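Digeranylgeranylglycerophospholipid reductase (Sulfolobus acidocaldarius, PDB 4OPC) uses FAD to hydrogenate the double bonds of the geranylgeranyl chains of archaeal membrane lipid precursors, giving saturated phytanyl lipids. Local coordinates at residues 174-179 and 275-280; 271-276 and 290-295; 305-310 and 335-340. All coordinates share one frame; numbering follows the deposited sequence.

Contact 1: 174-179 and 275-280; sequences ITEDLD and PLYTMA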
loop_
_atom_site.group_PDB
_atom_site.type_symbol
_atom_site.label_atom_id
_atom_site.label_comp_id
_atom_site.label_asym_id
_atom_site.label_seq_id
_atom_site.Cartn_x
_atom_site.Cartn_y
_atom_site.Cartn_z
ATOM N N ILE A 174 18.669 1.258 -2.548
ATOM C CA ILE A 174 17.713 0.297 -2.034
ATOM C C ILE A 174 17.455 0.479 -0.527
ATOM O O ILE A 174 16.561 -0.157 0.042
ATOM C CB ILE A 174 18.205 -1.150 -2.350
ATOM C CG1 ILE A 174 17.017 -2.093 -2.519
ATOM C CG2 ILE A 174 19.231 -1.633 -1.326
ATOM C CD1 ILE A 174 16.200 -1.790 -3.752
ATOM N N THR A 175 18.241 1.343 0.121
ATOM C CA THR A 175 18.043 1.651 1.540
ATOM C C THR A 175 17.210 2.920 1.771
ATOM O O THR A 175 17.077 3.360 2.910
ATOM C CB THR A 175 19.390 1.827 2.285
ATOM O OG1 THR A 175 20.047 3.027 1.845
ATOM C CG2 THR A 175 20.297 0.629 2.038
ATOM N N GLU A 176 16.644 3.484 0.705
ATOM C CA GLU A 176 15.879 4.741 0.793
ATOM C C GLU A 176 14.837 4.713 1.918
ATOM O O GLU A 176 14.079 3.749 2.053
ATOM C CB GLU A 176 15.195 5.024 -0.549
ATOM C CG GLU A 176 14.415 6.335 -0.593
ATOM C CD GLU A 176 13.458 6.448 -1.777
ATOM O OE1 GLU A 176 13.451 5.576 -2.683
ATOM O OE2 GLU A 176 12.696 7.429 -1.798
ATOM N N ASP A 177 14.812 5.786 2.707
ATOM C CA ASP A 177 13.889 5.927 3.835
ATOM C C ASP A 177 12.739 6.823 3.374
ATOM O O ASP A 177 12.706 7.278 2.229
ATOM C CB ASP A 177 14.646 6.591 4.998
ATOM C CG ASP A 177 14.049 6.302 6.383
ATOM O OD1 ASP A 177 12.842 6.022 6.541
ATOM O OD2 ASP A 177 14.824 6.389 7.357
ATOM N N LEU A 178 11.786 7.095 4.251
ATOM C CA LEU A 178 10.737 8.038 3.873
ATOM C C LEU A 178 10.516 9.095 4.929
ATOM O O LEU A 178 10.810 8.892 6.108
ATOM C CB LEU A 178 9.411 7.349 3.539
ATOM C CG LEU A 178 8.504 6.906 4.688
ATOM C CD1 LEU A 178 7.223 6.351 4.115
ATOM C CD2 LEU A 178 9.222 5.881 5.535
ATOM N N ASP A 179 10.002 10.228 4.484
ATOM C CA ASP A 179 9.694 11.332 5.360
ATOM C C ASP A 179 8.527 10.934 6.261
ATOM O O ASP A 179 7.621 10.209 5.836
ATOM C CB ASP A 179 9.330 12.555 4.526
ATOM C CG ASP A 179 9.251 13.816 5.352
ATOM O OD1 ASP A 179 8.243 14.024 6.058
ATOM O OD2 ASP A 179 10.207 14.619 5.293
ATOM N N PRO A 275 6.446 4.909 -5.023
ATOM C CA PRO A 275 7.242 3.768 -4.543
ATOM C C PRO A 275 8.714 4.121 -4.331
ATOM O O PRO A 275 9.163 5.221 -4.670
ATOM C CB PRO A 275 7.096 2.728 -5.663
ATOM C CG PRO A 275 6.658 3.499 -6.871
ATOM C CD PRO A 275 5.938 4.722 -6.392
ATOM N N LEU A 276 9.467 3.187 -3.749
ATOM C CA LEU A 276 10.919 3.320 -3.701
ATOM C C LEU A 276 11.421 3.684 -5.088
ATOM O O LEU A 276 10.995 3.079 -6.070
ATOM C CB LEU A 276 11.543 1.972 -3.342
ATOM C CG LEU A 276 11.908 1.541 -1.927
ATOM C CD1 LEU A 276 12.825 0.318 -2.024
ATOM C CD2 LEU A 276 12.552 2.639 -1.106
ATOM N N TYR A 277 12.321 4.661 -5.175
ATOM C CA TYR A 277 12.810 5.115 -6.474
ATOM C C TYR A 277 13.354 3.972 -7.320
ATOM O O TYR A 277 13.112 3.927 -8.529
ATOM C CB TYR A 277 13.848 6.218 -6.314
ATOM C CG TYR A 277 13.244 7.565 -6.008
ATOM C CD1 TYR A 277 12.236 8.088 -6.807
ATOM C CD2 TYR A 277 13.666 8.308 -4.915
ATOM C CE1 TYR A 277 11.689 9.334 -6.541
ATOM C CE2 TYR A 277 13.115 9.556 -4.642
ATOM C CZ TYR A 277 12.127 10.045 -5.455
ATOM O OH TYR A 277 11.570 11.284 -5.198
ATOM N N THR A 278 14.081 3.052 -6.685
ATOM C CA THR A 278 14.296 1.740 -7.281
ATOM C C THR A 278 13.886 0.649 -6.310
ATOM O O THR A 278 14.212 0.703 -5.114
ATOM C CB THR A 278 15.738 1.501 -7.780
ATOM O OG1 THR A 278 15.819 0.167 -8.299
ATOM C CG2 THR A 278 16.756 1.651 -6.654
ATOM N N MET A 279 13.177 -0.344 -6.836
ATOM C CA MET A 279 12.757 -1.512 -6.073
ATOM C C MET A 279 13.678 -2.687 -6.372
ATOM O O MET A 279 13.429 -3.809 -5.926
ATOM C CB MET A 279 11.299 -1.861 -6.402
ATOM C CG MET A 279 10.346 -0.729 -6.001
ATOM S SD MET A 279 8.692 -0.890 -6.721
ATOM C CE MET A 279 7.936 -2.037 -5.590
ATOM N N ALA A 280 14.767 -2.426 -7.098
ATOM C CA ALA A 280 15.738 -3.467 -7.455
ATOM C C ALA A 280 17.160 -2.981 -7.240
ATOM O O ALA A 280 17.483 -1.832 -7.553
ATOM C CB ALA A 280 15.559 -3.885 -8.915
HETATM O O HOH W 1 15.318 4.139 -4.056
#

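Contact 2: 271-276 and 290-295; sequences PTRRPL and SGFTVN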
loop_
_atom_site.group_PDB
_atom_site.type_symbol
_atom_site.label_atom_id
_atom_site.label_comp_id
_atom_site.label_asym_id
_atom_site.label_seq_id
_atom_site.Cartn_x
_atom_site.Cartn_y
_atom_site.Cartn_z
ATOM N N PRO A 271 2.633 3.492 4.556
ATOM C CA PRO A 271 3.230 4.526 3.694
ATOM C C PRO A 271 2.208 5.115 2.727
ATOM O O PRO A 271 1.265 4.437 2.332
ATOM C CB PRO A 271 4.327 3.773 2.937
ATOM C CG PRO A 271 3.866 2.330 2.938
ATOM C CD PRO A 271 3.079 2.129 4.212
ATOM N N THR A 272 2.366 6.392 2.380
ATOM C CA THR A 272 1.418 7.055 1.486
ATOM C C THR A 272 2.149 7.895 0.453
ATOM O O THR A 272 1.925 9.091 0.347
ATOM C CB THR A 272 0.462 7.982 2.265
ATOM O OG1 THR A 272 1.223 9.004 2.927
ATOM C CG2 THR A 272 -0.356 7.214 3.308
ATOM N N ARG A 273 3.012 7.278 -0.331
ATOM C CA ARG A 273 3.839 8.013 -1.288
ATOM C C ARG A 273 4.139 7.174 -2.524
ATOM O O ARG A 273 3.763 5.992 -2.598
ATOM C CB ARG A 273 5.161 8.439 -0.638
ATOM C CG ARG A 273 5.907 7.308 0.051
ATOM C CD ARG A 273 7.406 7.643 0.143
ATOM N NE ARG A 273 8.089 7.350 -1.118
ATOM C CZ ARG A 273 9.397 7.482 -1.308
ATOM N NH1 ARG A 273 9.949 7.115 -2.466
ATOM N NH2 ARG A 273 10.167 7.971 -0.341
ATOM N N ARG A 274 4.809 7.795 -3.494
ATOM C CA ARG A 274 5.375 7.096 -4.644
ATOM C C ARG A 274 6.238 5.918 -4.166
ATOM O O ARG A 274 6.718 5.911 -3.030
ATOM C CB ARG A 274 6.215 8.082 -5.455
ATOM C CG ARG A 274 7.407 8.606 -4.680
ATOM C CD ARG A 274 7.759 10.051 -5.063
ATOM N NE ARG A 274 8.891 10.510 -4.262
ATOM C CZ ARG A 274 8.803 10.958 -3.013
ATOM N NH1 ARG A 274 7.628 11.020 -2.398
ATOM N NH2 ARG A 274 9.899 11.345 -2.374
ATOM N N PRO A 275 6.446 4.909 -5.023
ATOM C CA PRO A 275 7.242 3.768 -4.543
ATOM C C PRO A 275 8.714 4.121 -4.331
ATOM O O PRO A 275 9.163 5.221 -4.670
ATOM C CB PRO A 275 7.096 2.728 -5.663
ATOM C CG PRO A 275 6.658 3.499 -6.871
ATOM C CD PRO A 275 5.938 4.722 -6.392
ATOM N N LEU A 276 9.467 3.187 -3.749
ATOM C CA LEU A 276 10.919 3.320 -3.701
ATOM C C LEU A 276 11.421 3.684 -5.088
ATOM O O LEU A 276 10.995 3.079 -6.070
ATOM C CB LEU A 276 11.543 1.972 -3.342
ATOM C CG LEU A 276 11.908 1.541 -1.927
ATOM C CD1 LEU A 276 12.825 0.318 -2.024
ATOM C CD2 LEU A 276 12.552 2.639 -1.106
ATOM N N SER A 290 7.308 -2.355 2.328
ATOM C CA SER A 290 8.735 -2.069 2.402
ATOM C C SER A 290 9.212 -1.254 1.211
ATOM O O SER A 290 10.159 -0.492 1.332
ATOM C CB SER A 290 9.522 -3.374 2.496
ATOM O OG SER A 290 10.903 -3.092 2.639
ATOM N N GLY A 291 8.562 -1.439 0.064
ATOM C CA GLY A 291 8.868 -0.684 -1.140
ATOM C C GLY A 291 7.910 0.467 -1.395
ATOM O O GLY A 291 7.904 1.036 -2.486
ATOM N N PHE A 292 7.086 0.786 -0.402
ATOM C CA PHE A 292 6.114 1.891 -0.473
ATOM C C PHE A 292 5.113 1.722 -1.619
ATOM O O PHE A 292 4.875 2.665 -2.376
ATOM C CB PHE A 292 6.802 3.269 -0.582
ATOM C CG PHE A 292 7.924 3.486 0.404
ATOM C CD1 PHE A 292 7.850 3.004 1.708
ATOM C CD2 PHE A 292 9.065 4.181 0.013
ATOM C CE1 PHE A 292 8.870 3.221 2.604
ATOM C CE2 PHE A 292 10.103 4.384 0.905
ATOM C CZ PHE A 292 10.010 3.902 2.195
ATOM N N THR A 293 4.494 0.552 -1.725
ATOM C CA THR A 293 3.555 0.288 -2.826
ATOM C C THR A 293 2.097 0.786 -2.633
ATOM O O THR A 293 1.252 0.640 -3.512
ATOM C CB THR A 293 3.583 -1.196 -3.219
ATOM O OG1 THR A 293 3.382 -2.007 -2.051
ATOM C CG2 THR A 293 4.931 -1.549 -3.833
ATOM N N VAL A 294 1.823 1.433 -1.522
ATOM C CA VAL A 294 0.456 1.781 -1.164
ATOM C C VAL A 294 -0.071 2.968 -1.976
ATOM O O VAL A 294 0.668 3.929 -2.240
ATOM C CB VAL A 294 0.422 2.126 0.318
ATOM C CG1 VAL A 294 -0.974 2.552 0.759
ATOM C CG2 VAL A 294 0.905 0.928 1.131
ATOM N N ASN A 295 -1.340 2.903 -2.375
ATOM C CA ASN A 295 -2.006 4.036 -3.030
ATOM C C ASN A 295 -2.002 5.276 -2.116
ATOM O O ASN A 295 -2.535 5.235 -1.006
ATOM C CB ASN A 295 -3.446 3.651 -3.358
ATOM C CG ASN A 295 -4.143 4.679 -4.203
ATOM O OD1 ASN A 295 -4.403 5.807 -3.754
ATOM N ND2 ASN A 295 -4.459 4.310 -5.435
HETATM O O HOH W 2 3.173 4.217 -0.410
#

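Contact 3: 305-310 and 335-340; sequences AMISGY and ICYVNE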
loop_
_atom_site.group_PDB
_atom_site.type_symbol
_atom_site.label_atom_id
_atom_site.label_comp_id
_atom_site.label_asym_id
_atom_site.label_seq_id
_atom_site.Cartn_x
_atom_site.Cartn_y
_atom_site.Cartn_z
ATOM N N ALA A 305 0.405 -4.482 -3.240
ATOM C CA ALA A 305 1.363 -5.469 -2.736
ATOM C C ALA A 305 1.384 -6.684 -3.650
ATOM O O ALA A 305 2.455 -7.172 -4.011
ATOM C CB ALA A 305 1.001 -5.900 -1.327
ATOM N N MET A 306 0.202 -7.193 -3.998
ATOM C CA MET A 306 0.120 -8.330 -4.925
ATOM C C MET A 306 0.702 -8.010 -6.302
ATOM O O MET A 306 1.389 -8.840 -6.889
ATOM C CB MET A 306 -1.314 -8.834 -5.053
ATOM C CG MET A 306 -1.857 -9.407 -3.741
ATOM S SD MET A 306 -3.389 -10.318 -3.930
ATOM C CE MET A 306 -4.416 -8.908 -4.230
ATOM N N ILE A 307 0.440 -6.807 -6.810
ATOM C CA ILE A 307 1.048 -6.397 -8.070
ATOM C C ILE A 307 2.572 -6.434 -7.937
ATOM O O ILE A 307 3.268 -6.940 -8.813
ATOM C CB ILE A 307 0.583 -4.991 -8.487
ATOM C CG1 ILE A 307 -0.928 -4.984 -8.764
ATOM C CG2 ILE A 307 1.372 -4.532 -9.708
ATOM C CD1 ILE A 307 -1.481 -3.590 -9.086
ATOM N N SER A 308 3.100 -5.911 -6.840
ATOM C CA SER A 308 4.549 -5.913 -6.672
ATOM C C SER A 308 5.124 -7.338 -6.592
ATOM O O SER A 308 6.204 -7.576 -7.110
ATOM C CB SER A 308 4.987 -5.016 -5.494
ATOM O OG SER A 308 4.646 -5.571 -4.229
ATOM N N GLY A 309 4.393 -8.279 -5.996
ATOM C CA GLY A 309 4.842 -9.662 -5.968
ATOM C C GLY A 309 4.862 -10.275 -7.354
ATOM O O GLY A 309 5.782 -11.036 -7.699
ATOM N N TYR A 310 3.830 -9.981 -8.142
ATOM C CA TYR A 310 3.765 -10.384 -9.539
ATOM C C TYR A 310 4.974 -9.854 -10.319
ATOM O O TYR A 310 5.625 -10.603 -11.044
ATOM C CB TYR A 310 2.433 -9.914 -10.146
ATOM C CG TYR A 310 2.358 -9.911 -11.659
ATOM C CD1 TYR A 310 1.916 -11.023 -12.350
ATOM C CD2 TYR A 310 2.701 -8.773 -12.388
ATOM C CE1 TYR A 310 1.841 -11.017 -13.735
ATOM C CE2 TYR A 310 2.630 -8.756 -13.765
ATOM C CZ TYR A 310 2.200 -9.883 -14.432
ATOM O OH TYR A 310 2.123 -9.876 -15.807
ATOM N N ILE A 335 10.428 -1.496 -14.191
ATOM C CA ILE A 335 9.651 -1.219 -15.397
ATOM C C ILE A 335 8.224 -1.760 -15.267
ATOM O O ILE A 335 7.245 -1.043 -15.521
ATOM C CB ILE A 335 10.311 -1.828 -16.635
ATOM C CG1 ILE A 335 11.768 -1.360 -16.771
ATOM C CG2 ILE A 335 9.488 -1.505 -17.880
ATOM C CD1 ILE A 335 11.937 0.136 -16.746
ATOM N N CYS A 336 8.114 -3.017 -14.852
ATOM C CA CYS A 336 6.818 -3.670 -14.662
ATOM C C CYS A 336 5.990 -2.937 -13.618
ATOM O O CYS A 336 4.832 -2.578 -13.874
ATOM C CB CYS A 336 7.026 -5.136 -14.237
ATOM S SG CYS A 336 5.540 -6.081 -13.669
ATOM N N TYR A 337 6.573 -2.680 -12.447
ATOM C CA TYR A 337 5.787 -2.070 -11.378
ATOM C C TYR A 337 5.346 -0.645 -11.689
ATOM O O TYR A 337 4.196 -0.287 -11.417
ATOM C CB TYR A 337 6.494 -2.131 -10.014
ATOM C CG TYR A 337 5.558 -1.649 -8.953
ATOM C CD1 TYR A 337 4.547 -2.474 -8.469
ATOM C CD2 TYR A 337 5.603 -0.341 -8.494
ATOM C CE1 TYR A 337 3.640 -2.013 -7.529
ATOM C CE2 TYR A 337 4.696 0.120 -7.559
ATOM C CZ TYR A 337 3.712 -0.722 -7.085
ATOM O OH TYR A 337 2.785 -0.287 -6.173
ATOM N N VAL A 338 6.241 0.164 -12.246
ATOM C CA VAL A 338 5.862 1.524 -12.635
ATOM C C VAL A 338 4.742 1.508 -13.680
ATOM O O VAL A 338 3.784 2.276 -13.567
ATOM C CB VAL A 338 7.085 2.339 -13.112
ATOM C CG1 VAL A 338 6.644 3.651 -13.731
ATOM C CG2 VAL A 338 8.041 2.587 -11.937
ATOM N N ASN A 339 4.816 0.609 -14.654
ATOM C CA ASN A 339 3.742 0.508 -15.641
ATOM C C ASN A 339 2.413 0.062 -15.027
ATOM O O ASN A 339 1.352 0.578 -15.378
ATOM C CB ASN A 339 4.123 -0.445 -16.773
ATOM C CG ASN A 339 5.179 0.131 -17.698
ATOM O OD1 ASN A 339 5.395 1.341 -17.735
ATOM N ND2 ASN A 339 5.835 -0.737 -18.459
ATOM N N GLU A 340 2.462 -0.893 -14.102
ATOM C CA GLU A 340 1.231 -1.472 -13.570
ATOM C C GLU A 340 0.572 -0.641 -12.474
ATOM O O GLU A 340 -0.641 -0.748 -12.283
ATOM C CB GLU A 340 1.490 -2.889 -13.026
ATOM C CG GLU A 340 1.938 -3.920 -14.065
ATOM C CD GLU A 340 0.854 -4.282 -15.073
ATOM O OE1 GLU A 340 -0.324 -3.932 -14.851
ATOM O OE2 GLU A 340 1.185 -4.927 -16.088
#

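Contact 1: 174-179 and 275-280
Glu176 reaches across to the backbone of Tyr277, and its carboxylate is the hub of this meeting of two loops. CG lies anti to the backbone N (chi1 -178°) and the chain beyond it stays extended, carrying the carboxylate onto the 275-280 segment. There OE1 takes the amide of Tyr277 on its syn lone pair, 2.9 Å from Tyr277 N and nearly straight at 169°. A water 2.7 Å from Glu176 OE1 donates a hydrogen bond to it and accepts one from Thr278 N, so one oxygen serves two consecutive amides, one of them through solvent. The other oxygen, OE2, stands 3.4 Å from CD2 of the Tyr277 ring, whose plane is turned only 6° from that of the carboxylate, and forms a salt bridge with Arg273. An alanine in place of Glu176 would probably leave the Tyr277 amide and the Arg273 guanidinium each without this acceptor, and the bridging water without the carboxylate that holds it.

Packing is close beneath the acid, where CB of Glu176 lies 3.6 Å from CD2 of Leu276 as the two side chains slide past each other in opposite directions. Ile174 joins more thinly: its CD1 touches the backbone, 3.5 Å from Thr278 O, and meets Leu276 CD1 only at 4.3 Å. Thr278 O is buried by the contact with no polar partner in the model. On the looser flank, Asp177 and Asp179 are exposed and turn to Arg162 and Lys181 instead. The tyrosine hydroxyl goes to Asp442 of the C-terminal helix 434-452. A glutamate carboxylate gripping two successive loop amides, one directly and one through a water, ties the loop before strand 183-193 to the one entering strand 280-281, at the edge of the Rossmann-type FAD-binding sheet.

Contact 2: 271-276 and 290-295
Phe292 pushes its ring in among Pro271, Arg273 and Leu276, each of which approaches it differently. The guanidinium of Arg273 is tilted 41° from the ring, whose CD2 sits over the centre of one guanidinium face, 3.5 Å from NE. On the opposite face lies the guanidinium of Arg274, its CZ over the centre. Such stacked like charges are probably eased by nearby acids, among them Asp349, which bridges to Arg274. The bend of Arg273 at chi3 (-81°) places NE, which donates to Arg274 O at 2.8 Å within its own segment.

Leu276 crosses the ring obliquely, its CD2 3.6 Å from Phe292 CE2, while its backbone N binds Gly291 O at 2.9 Å. Pro271 touches Phe292 CD1 through CB, and its CG meets CG2 of Val294 at 3.7 Å, the two side chains crossing at about a right angle.

Val294 also touches the flavin cofactor, and Asn295 the bound lipid. The contact thus joins the end of strand 261-271, outermost in its sheet, to the loop between strand 284-286 and helix 302-322, with helix 332-357 alongside.

Contact 3: 305-310 and 335-340
Tyr337 brings CD1 and CE1 of its ring against Ser308, and CD1 against Ile307, and its course from CB outward traces the middle of this helix pair. CB leaves helix 332-357 with CG anti to the backbone N (chi1 -173°), which places CG on the way to the neighbouring helix. CD1 is the first atom to touch: it lies 3.9 Å from Ser308 CB and 4.0 Å from Ile307 CG2. CE1, the next atom outward, keeps to the same serine, 3.9 Å from its CB. The ring atoms CD2 and CE2 meet Met279 SD and Pro275 CG. The hydroxyl at the tip bonds to Gln345 on its own helix.

Ile307 carries the contact onward, its CG2 reaching CB of Glu340 at 3.7 Å. Ser308 turns its OG back to Ala305 O, 2.7 Å away, a carbonyl that also accepts from Gly309 N. Farther along, Cys336 SG stands 4.0 Å from Tyr310 CE2 in an oblique sulfur-aromatic contact, and the same sulfur is bonded to Cys311, a disulfide that covalently joins the helices.

The helix axes pass 9.4 Å apart, running roughly antiparallel at 147°. Helix 302-322 also packs against helices 16-25 and 54-60, and Ile307 touches the bound lipid beside His56, while helix 332-357 packs, through Tyr337, on the loops that hold Met279 and Thr293.

How the contacts relate
Contacts 1 and 2 have centres 9 Å apart and share Pro275 and Leu276, in the loop between strands 261-271 and 280-281. Packing of Leu178 on Phe292 links them directly. Contact 3 comes later in the chain, once both are closed; its centre lies 12 Å from that of contact 2 and 15 Å from that of contact 1. Thr293 of contact 2 and Met279 of contact 1 both pack on Tyr337 and Ser308. Together they form a continuous packed region joining the outermost strand of the eight-stranded sheet, the Rossmann-type FAD sheet and helices 302-322 and 332-357, with the flavin touching contact 2 and the lipid touching contacts 2 and 3.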